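Local coordinates for periplasmic binding protein (Mycobacterium smegmatis, PDB 4MDY) that probably captures an iron-containing solute outside the cell membrane and hands it to an ABC transporter for import, at residues P194-L206 with A272-L286. Numbering follows the deposited sequence.
Sequences PGWRTDFLTQMGL and AFASPLSYPVVADQL
Arg197 reaches across to the last turn of helix 265-273 and grips a single acceptor, Ala272 O, end-on with both terminal nitrogens. The bond from NH1 to Ala272 O (3.3 Å) lies in the carbonyl plane, while NH2, 3.2 Å from the same Ala272 O, sits above that plane. The oxygen itself stays within the guanidinium plane, and CH2 of Trp196 lies over one face of that group, 3.9 Å above it. The indole meets the methyl of Ala274 at its edge, CZ3 to CB 3.7 Å, and its NE1 donates to Phe131 O. One water joins Tyr279 OH to the backbone at the start of helix 199-203: it takes the Phe200 N-H, gives Trp196 O a second donor beside Asp199 N and lies 2.7 Å from Tyr279 OH. A second water donates to Arg197 O. The two-lobed architecture is that of the solute-binding protein 8 family, in which a long helix, here 148-168, links the lobes; Phe162 of that helix meets the Tyr279 ring edge-to-face. Ser275 and Ser278 exchange backbone N-H bonds with each other's OG where the chain turns into helix 279-294, an ST motif at Ser275; Ser275 OG also bonds Asp42 and Ser278 OG bonds Ala270 O. Beyond the waters the contact turns apolar. With CG between its backbone N and carbonyl carbon (chi1 78°), Phe200 holds its ring obliquely against Tyr279, planes at 41°, and its CE2 touches Val282 CG1 at 3.7 Å. Leu286 CD2 comes in at the edge of the same ring, and the extended selenomethionine Met204 brings CE to Val282 CG1 at 4.1 Å.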
ATOM      1  N   PRO A 194      -5.638   6.974  12.168  1.00 25.44           N
ATOM      2  CA  PRO A 194      -5.417   8.113  11.285  1.00 23.33           C
ATOM      3  C   PRO A 194      -3.931   8.341  11.001  1.00 22.03           C
ATOM      4  O   PRO A 194      -3.101   8.189  11.882  1.00 22.82           O
ATOM      5  CB  PRO A 194      -6.009   9.284  12.070  1.00 25.97           C
ATOM      6  CG  PRO A 194      -7.058   8.677  12.928  1.00 25.36           C
ATOM      7  CD  PRO A 194      -6.603   7.281  13.242  1.00 26.53           C
ATOM      8  N   GLY A 195      -3.612   8.683   9.764  1.00 22.37           N
ATOM      9  CA  GLY A 195      -2.233   8.848   9.330  1.00 20.91           C
ATOM     10  C   GLY A 195      -2.213   8.854   7.816  1.00 18.85           C
ATOM     11  O   GLY A 195      -3.266   8.969   7.169  1.00 17.18           O
ATOM     12  N   TRP A 196      -1.033   8.725   7.229  1.00 18.01           N
ATOM     13  CA  TRP A 196      -0.943   8.789   5.779  1.00 18.23           C
ATOM     14  C   TRP A 196      -1.846   7.758   5.097  1.00 17.72           C
ATOM     15  O   TRP A 196      -2.417   8.045   4.052  1.00 17.07           O
ATOM     16  CB  TRP A 196       0.499   8.672   5.287  1.00 17.69           C
ATOM     17  CG  TRP A 196       1.116   7.304   5.262  1.00 17.41           C
ATOM     18  CD1 TRP A 196       2.017   6.804   6.150  1.00 19.36           C
ATOM     19  CD2 TRP A 196       0.943   6.289   4.254  1.00 17.10           C
ATOM     20  NE1 TRP A 196       2.403   5.535   5.773  1.00 20.12           N
ATOM     21  CE2 TRP A 196       1.761   5.199   4.614  1.00 17.55           C
ATOM     22  CE3 TRP A 196       0.176   6.197   3.093  1.00 16.91           C
ATOM     23  CZ2 TRP A 196       1.826   4.025   3.853  1.00 19.32           C
ATOM     24  CZ3 TRP A 196       0.245   5.035   2.331  1.00 18.02           C
ATOM     25  CH2 TRP A 196       1.059   3.963   2.720  1.00 19.42           C
ATOM     26  N   ARG A 197      -1.990   6.585   5.707  1.00 17.51           N
ATOM     27  CA  ARG A 197      -2.824   5.521   5.142  1.00 19.33           C
ATOM     28  C   ARG A 197      -4.310   5.852   5.058  1.00 20.52           C
ATOM     29  O   ARG A 197      -5.020   5.261   4.251  1.00 21.41           O
ATOM     30  CB  ARG A 197      -2.662   4.233   5.931  1.00 20.39           C
ATOM     31  CG  ARG A 197      -1.350   3.521   5.675  1.00 24.26           C
ATOM     32  CD  ARG A 197      -1.460   2.057   6.072  1.00 29.42           C
ATOM     33  NE  ARG A 197      -0.421   1.265   5.435  1.00 38.63           N
ATOM     34  CZ  ARG A 197      -0.510   0.668   4.242  1.00 40.72           C
ATOM     35  NH1 ARG A 197       0.527  -0.018   3.796  1.00 45.43           N
ATOM     36  NH2 ARG A 197      -1.607   0.729   3.495  1.00 41.53           N
ATOM     37  N   THR A 198      -4.786   6.774   5.889  1.00 21.37           N
ATOM     38  CA  THR A 198      -6.195   7.185   5.825  1.00 21.92           C
ATOM     39  C   THR A 198      -6.403   8.476   5.024  1.00 21.66           C
ATOM     40  O   THR A 198      -7.538   8.915   4.856  1.00 22.07           O
ATOM     41  CB  THR A 198      -6.807   7.350   7.232  1.00 22.42           C
ATOM     42  OG1 THR A 198      -6.077   8.332   7.980  1.00 20.31           O
ATOM     43  CG2 THR A 198      -6.779   6.023   7.987  1.00 23.11           C
ATOM     44  N   ASP A 199      -5.324   9.079   4.521  1.00 23.04           N
ATOM     45  CA  ASP A 199      -5.443  10.343   3.780  1.00 25.03           C
ATOM     46  C   ASP A 199      -6.427  10.242   2.621  1.00 21.90           C
ATOM     47  O   ASP A 199      -7.200  11.170   2.377  1.00 25.38           O
ATOM     48  CB  ASP A 199      -4.086  10.823   3.244  1.00 28.89           C
ATOM     49  CG  ASP A 199      -3.222  11.477   4.311  1.00 32.73           C
ATOM     50  OD1 ASP A 199      -3.746  11.855   5.383  1.00 38.44           O
ATOM     51  OD2 ASP A 199      -2.004  11.621   4.067  1.00 35.82           O
ATOM     52  N   PHE A 200      -6.408   9.120   1.909  1.00 20.02           N
ATOM     53  CA  PHE A 200      -7.300   8.954   0.772  1.00 20.93           C
ATOM     54  C   PHE A 200      -8.770   9.076   1.173  1.00 19.56           C
ATOM     55  O   PHE A 200      -9.562   9.589   0.402  1.00 23.85           O
ATOM     56  CB  PHE A 200      -7.031   7.644   0.019  1.00 21.62           C
ATOM     57  CG  PHE A 200      -7.583   6.417   0.678  1.00 22.05           C
ATOM     58  CD1 PHE A 200      -6.874   5.760   1.680  1.00 20.83           C
ATOM     59  CD2 PHE A 200      -8.798   5.885   0.269  1.00 24.78           C
ATOM     60  CE1 PHE A 200      -7.382   4.614   2.270  1.00 22.49           C
ATOM     61  CE2 PHE A 200      -9.302   4.732   0.849  1.00 23.82           C
ATOM     62  CZ  PHE A 200      -8.596   4.095   1.849  1.00 22.49           C
ATOM     63  N   LEU A 201      -9.116   8.632   2.380  1.00 19.85           N
ATOM     64  CA  LEU A 201     -10.488   8.738   2.871  1.00 20.22           C
ATOM     65  C   LEU A 201     -10.841  10.189   3.169  1.00 21.26           C
ATOM     66  O   LEU A 201     -11.927  10.657   2.802  1.00 20.99           O
ATOM     67  CB  LEU A 201     -10.690   7.883   4.119  1.00 21.35           C
ATOM     68  CG  LEU A 201     -10.545   6.371   3.923  1.00 22.89           C
ATOM     69  CD1 LEU A 201     -10.494   5.677   5.272  1.00 24.09           C
ATOM     70  CD2 LEU A 201     -11.677   5.815   3.075  1.00 23.93           C
ATOM     71  N   THR A 202      -9.920  10.886   3.828  1.00 22.38           N
ATOM     72  CA  THR A 202     -10.073  12.302   4.144  1.00 25.26           C
ATOM     73  C   THR A 202     -10.221  13.133   2.861  1.00 24.62           C
ATOM     74  O   THR A 202     -11.060  14.038   2.794  1.00 27.19           O
ATOM     75  CB  THR A 202      -8.884  12.799   5.001  1.00 28.42           C
ATOM     76  OG1 THR A 202      -8.880  12.101   6.253  1.00 28.94           O
ATOM     77  CG2 THR A 202      -8.969  14.301   5.276  1.00 31.47           C
ATOM     78  N   GLN A 203      -9.421  12.808   1.847  1.00 22.86           N
ATOM     79  CA  GLN A 203      -9.464  13.495   0.543  1.00 26.69           C
ATOM     80  C   GLN A 203     -10.790  13.299  -0.197  1.00 25.97           C
ATOM     81  O   GLN A 203     -11.190  14.146  -0.995  1.00 28.18           O
ATOM     82  CB  GLN A 203      -8.343  12.997  -0.369  1.00 29.12           C
ATOM     83  CG  GLN A 203      -6.941  13.461  -0.021  1.00 31.31           C
ATOM     84  CD  GLN A 203      -5.898  12.817  -0.934  1.00 38.17           C
ATOM     85  OE1 GLN A 203      -5.579  11.637  -0.796  1.00 46.71           O
ATOM     86  NE2 GLN A 203      -5.379  13.586  -1.880  1.00 39.24           N
HETATM   87  N   MSE A 204     -11.455  12.174   0.058  1.00 22.83           N
HETATM   88  CA  MSE A 204     -12.783  11.914  -0.504  1.00 25.92           C
HETATM   89  C   MSE A 204     -13.883  12.634   0.245  1.00 28.37           C
HETATM   90  O   MSE A 204     -15.043  12.580  -0.168  1.00 30.86           O
HETATM   91  CB  MSE A 204     -13.078  10.417  -0.455  1.00 26.50           C
HETATM   92  CG  MSE A 204     -12.305   9.615  -1.492  1.00 31.68           C
HETATM   93 SE   MSE A 204     -12.832   7.735  -1.236  1.00 40.94          SE
HETATM   94  CE  MSE A 204     -11.653   6.756  -2.464  1.00 34.22           C
ATOM     95  N   GLY A 205     -13.545  13.293   1.357  1.00 26.27           N
ATOM     96  CA  GLY A 205     -14.504  14.097   2.114  1.00 26.56           C
ATOM     97  C   GLY A 205     -14.967  13.478   3.418  1.00 27.64           C
ATOM     98  O   GLY A 205     -15.684  14.116   4.184  1.00 28.98           O
ATOM     99  N   LEU A 206     -14.543  12.245   3.682  1.00 27.54           N
ATOM    100  CA  LEU A 206     -14.939  11.531   4.893  1.00 25.95           C
ATOM    101  C   LEU A 206     -14.192  12.031   6.120  1.00 25.76           C
ATOM    102  O   LEU A 206     -13.119  12.641   6.018  1.00 28.49           O
ATOM    103  CB  LEU A 206     -14.675  10.032   4.740  1.00 24.11           C
ATOM    104  CG  LEU A 206     -15.444   9.332   3.629  1.00 24.88           C
ATOM    105  CD1 LEU A 206     -14.837   7.970   3.326  1.00 25.61           C
ATOM    106  CD2 LEU A 206     -16.911   9.194   4.001  1.00 25.95           C
ATOM    107  N   ALA A 272      -4.201  -1.885   0.564  1.00 16.26           N
ATOM    108  CA  ALA A 272      -2.959  -2.305   1.201  1.00 17.62           C
ATOM    109  C   ALA A 272      -1.729  -1.786   0.475  1.00 16.64           C
ATOM    110  O   ALA A 272      -0.806  -1.284   1.107  1.00 19.51           O
ATOM    111  CB  ALA A 272      -2.894  -3.824   1.291  1.00 16.48           C
ATOM    112  N   PHE A 273      -1.717  -1.909  -0.847  1.00 15.33           N
ATOM    113  CA  PHE A 273      -0.564  -1.486  -1.636  1.00 16.21           C
ATOM    114  C   PHE A 273      -0.394   0.033  -1.689  1.00 17.70           C
ATOM    115  O   PHE A 273       0.738   0.527  -1.755  1.00 15.26           O
ATOM    116  CB  PHE A 273      -0.641  -2.058  -3.043  1.00 16.23           C
ATOM    117  CG  PHE A 273       0.056  -3.373  -3.183  1.00 16.78           C
ATOM    118  CD1 PHE A 273      -0.497  -4.527  -2.639  1.00 18.74           C
ATOM    119  CD2 PHE A 273       1.276  -3.457  -3.842  1.00 17.45           C
ATOM    120  CE1 PHE A 273       0.157  -5.746  -2.761  1.00 17.89           C
ATOM    121  CE2 PHE A 273       1.930  -4.667  -3.956  1.00 17.47           C
ATOM    122  CZ  PHE A 273       1.368  -5.809  -3.416  1.00 17.49           C
ATOM    123  N   ALA A 274      -1.506   0.764  -1.668  1.00 18.02           N
ATOM    124  CA  ALA A 274      -1.467   2.230  -1.604  1.00 16.67           C
ATOM    125  C   ALA A 274      -0.407   2.795  -2.556  1.00 16.06           C
ATOM    126  O   ALA A 274       0.488   3.535  -2.146  1.00 18.70           O
ATOM    127  CB  ALA A 274      -1.192   2.671  -0.174  1.00 18.20           C
ATOM    128  N   SER A 275      -0.504   2.416  -3.824  1.00 15.22           N
ATOM    129  CA  SER A 275       0.524   2.722  -4.808  1.00 16.78           C
ATOM    130  C   SER A 275      -0.010   3.614  -5.928  1.00 15.33           C
ATOM    131  O   SER A 275      -1.215   3.818  -6.038  1.00 16.25           O
ATOM    132  CB  SER A 275       1.054   1.415  -5.395  1.00 16.25           C
ATOM    133  OG  SER A 275       0.232   0.962  -6.444  1.00 16.79           O
ATOM    134  N   PRO A 276       0.890   4.147  -6.775  1.00 17.11           N
ATOM    135  CA  PRO A 276       0.450   4.928  -7.941  1.00 19.73           C
ATOM    136  C   PRO A 276      -0.477   4.161  -8.890  1.00 18.97           C
ATOM    137  O   PRO A 276      -1.280   4.765  -9.600  1.00 20.85           O
ATOM    138  CB  PRO A 276       1.764   5.265  -8.645  1.00 20.32           C
ATOM    139  CG  PRO A 276       2.770   5.291  -7.553  1.00 20.49           C
ATOM    140  CD  PRO A 276       2.352   4.222  -6.587  1.00 17.60           C
ATOM    141  N   LEU A 277      -0.362   2.841  -8.908  1.00 17.57           N
ATOM    142  CA  LEU A 277      -1.225   2.017  -9.740  1.00 16.49           C
ATOM    143  C   LEU A 277      -2.426   1.461  -8.987  1.00 16.73           C
ATOM    144  O   LEU A 277      -3.465   1.219  -9.600  1.00 19.28           O
ATOM    145  CB  LEU A 277      -0.434   0.867 -10.374  1.00 17.31           C
ATOM    146  CG  LEU A 277       0.655   1.262 -11.369  1.00 16.92           C
ATOM    147  CD1 LEU A 277       1.353   0.017 -11.904  1.00 18.54           C
ATOM    148  CD2 LEU A 277       0.085   2.081 -12.515  1.00 18.88           C
ATOM    149  N   SER A 278      -2.303   1.258  -7.676  1.00 13.89           N
ATOM    150  CA  SER A 278      -3.387   0.629  -6.921  1.00 15.19           C
ATOM    151  C   SER A 278      -4.448   1.636  -6.466  1.00 15.73           C
ATOM    152  O   SER A 278      -5.642   1.318  -6.430  1.00 17.66           O
ATOM    153  CB  SER A 278      -2.847  -0.190  -5.747  1.00 15.56           C
ATOM    154  OG  SER A 278      -2.706   0.561  -4.558  1.00 15.08           O
ATOM    155  N   TYR A 279      -4.025   2.849  -6.134  1.00 15.39           N
ATOM    156  CA  TYR A 279      -4.980   3.849  -5.657  1.00 16.69           C
ATOM    157  C   TYR A 279      -6.086   4.226  -6.661  1.00 18.03           C
ATOM    158  O   TYR A 279      -7.216   4.470  -6.239  1.00 20.56           O
ATOM    159  CB  TYR A 279      -4.271   5.111  -5.140  1.00 17.79           C
ATOM    160  CG  TYR A 279      -3.974   5.121  -3.650  1.00 18.40           C
ATOM    161  CD1 TYR A 279      -4.886   4.617  -2.713  1.00 21.01           C
ATOM    162  CD2 TYR A 279      -2.791   5.674  -3.171  1.00 19.14           C
ATOM    163  CE1 TYR A 279      -4.605   4.633  -1.355  1.00 19.42           C
ATOM    164  CE2 TYR A 279      -2.508   5.708  -1.819  1.00 18.62           C
ATOM    165  CZ  TYR A 279      -3.414   5.192  -0.913  1.00 20.17           C
ATOM    166  OH  TYR A 279      -3.119   5.235   0.427  1.00 23.06           O
ATOM    167  N   PRO A 280      -5.773   4.286  -7.974  1.00 18.08           N
ATOM    168  CA  PRO A 280      -6.843   4.418  -8.976  1.00 17.71           C
ATOM    169  C   PRO A 280      -7.918   3.334  -8.876  1.00 18.32           C
ATOM    170  O   PRO A 280      -9.096   3.625  -9.091  1.00 18.60           O
ATOM    171  CB  PRO A 280      -6.086   4.343 -10.307  1.00 17.23           C
ATOM    172  CG  PRO A 280      -4.762   4.961  -9.986  1.00 19.15           C
ATOM    173  CD  PRO A 280      -4.445   4.477  -8.589  1.00 19.15           C
ATOM    174  N   VAL A 281      -7.528   2.108  -8.533  1.00 18.66           N
ATOM    175  CA  VAL A 281      -8.505   1.027  -8.315  1.00 18.46           C
ATOM    176  C   VAL A 281      -9.408   1.334  -7.111  1.00 17.79           C
ATOM    177  O   VAL A 281     -10.614   1.073  -7.145  1.00 18.85           O
ATOM    178  CB  VAL A 281      -7.810  -0.338  -8.119  1.00 19.81           C
ATOM    179  CG1 VAL A 281      -8.811  -1.416  -7.713  1.00 20.57           C
ATOM    180  CG2 VAL A 281      -7.068  -0.739  -9.383  1.00 22.61           C
ATOM    181  N   VAL A 282      -8.821   1.902  -6.057  1.00 18.83           N
ATOM    182  CA  VAL A 282      -9.578   2.317  -4.877  1.00 17.57           C
ATOM    183  C   VAL A 282     -10.556   3.431  -5.254  1.00 18.39           C
ATOM    184  O   VAL A 282     -11.722   3.390  -4.856  1.00 17.97           O
ATOM    185  CB  VAL A 282      -8.648   2.773  -3.726  1.00 17.60           C
ATOM    186  CG1 VAL A 282      -9.451   3.253  -2.523  1.00 17.10           C
ATOM    187  CG2 VAL A 282      -7.686   1.653  -3.324  1.00 18.56           C
ATOM    188  N   ALA A 283     -10.094   4.407  -6.036  1.00 20.33           N
ATOM    189  CA  ALA A 283     -10.957   5.516  -6.456  1.00 20.55           C
ATOM    190  C   ALA A 283     -12.098   5.036  -7.368  1.00 21.55           C
ATOM    191  O   ALA A 283     -13.167   5.641  -7.392  1.00 24.22           O
ATOM    192  CB  ALA A 283     -10.143   6.609  -7.136  1.00 21.78           C
ATOM    193  N   ASP A 284     -11.878   3.950  -8.104  1.00 22.06           N
ATOM    194  CA  ASP A 284     -12.935   3.368  -8.938  1.00 23.51           C
ATOM    195  C   ASP A 284     -13.956   2.605  -8.105  1.00 22.46           C
ATOM    196  O   ASP A 284     -15.159   2.833  -8.240  1.00 23.20           O
ATOM    197  CB  ASP A 284     -12.359   2.415  -9.991  1.00 26.63           C
ATOM    198  CG  ASP A 284     -11.876   3.129 -11.233  1.00 31.68           C
ATOM    199  OD1 ASP A 284     -12.270   4.292 -11.459  1.00 37.84           O
ATOM    200  OD2 ASP A 284     -11.103   2.518 -11.996  1.00 38.21           O
ATOM    201  N   GLN A 285     -13.474   1.698  -7.257  1.00 21.60           N
ATOM    202  CA  GLN A 285     -14.341   0.668  -6.663  1.00 22.01           C
ATOM    203  C   GLN A 285     -14.928   1.015  -5.290  1.00 19.68           C
ATOM    204  O   GLN A 285     -16.009   0.533  -4.941  1.00 20.07           O
ATOM    205  CB  GLN A 285     -13.597  -0.666  -6.580  1.00 24.12           C
ATOM    206  CG  GLN A 285     -13.151  -1.192  -7.936  1.00 29.01           C
ATOM    207  CD  GLN A 285     -12.627  -2.621  -7.894  1.00 32.92           C
ATOM    208  OE1 GLN A 285     -12.903  -3.378  -6.960  1.00 34.98           O
ATOM    209  NE2 GLN A 285     -11.879  -3.006  -8.931  1.00 34.46           N
ATOM    210  N   LEU A 286     -14.230   1.828  -4.503  1.00 17.82           N
ATOM    211  CA  LEU A 286     -14.715   2.150  -3.159  1.00 17.78           C
ATOM    212  C   LEU A 286     -15.881   3.138  -3.145  1.00 18.55           C
ATOM    213  O   LEU A 286     -16.811   2.954  -2.359  1.00 19.15           O
ATOM    214  CB  LEU A 286     -13.580   2.647  -2.246  1.00 16.42           C
ATOM    215  CG  LEU A 286     -13.952   2.893  -0.770  1.00 18.00           C
ATOM    216  CD1 LEU A 286     -14.605   1.677  -0.120  1.00 18.84           C
ATOM    217  CD2 LEU A 286     -12.725   3.316   0.022  1.00 19.72           C
TER
HETATM  218  O   HOH W   1      -3.751   7.561   1.661  1.00 18.78           O
HETATM  219  O   HOH W   2      -4.023   3.627   2.036  1.00 30.54           O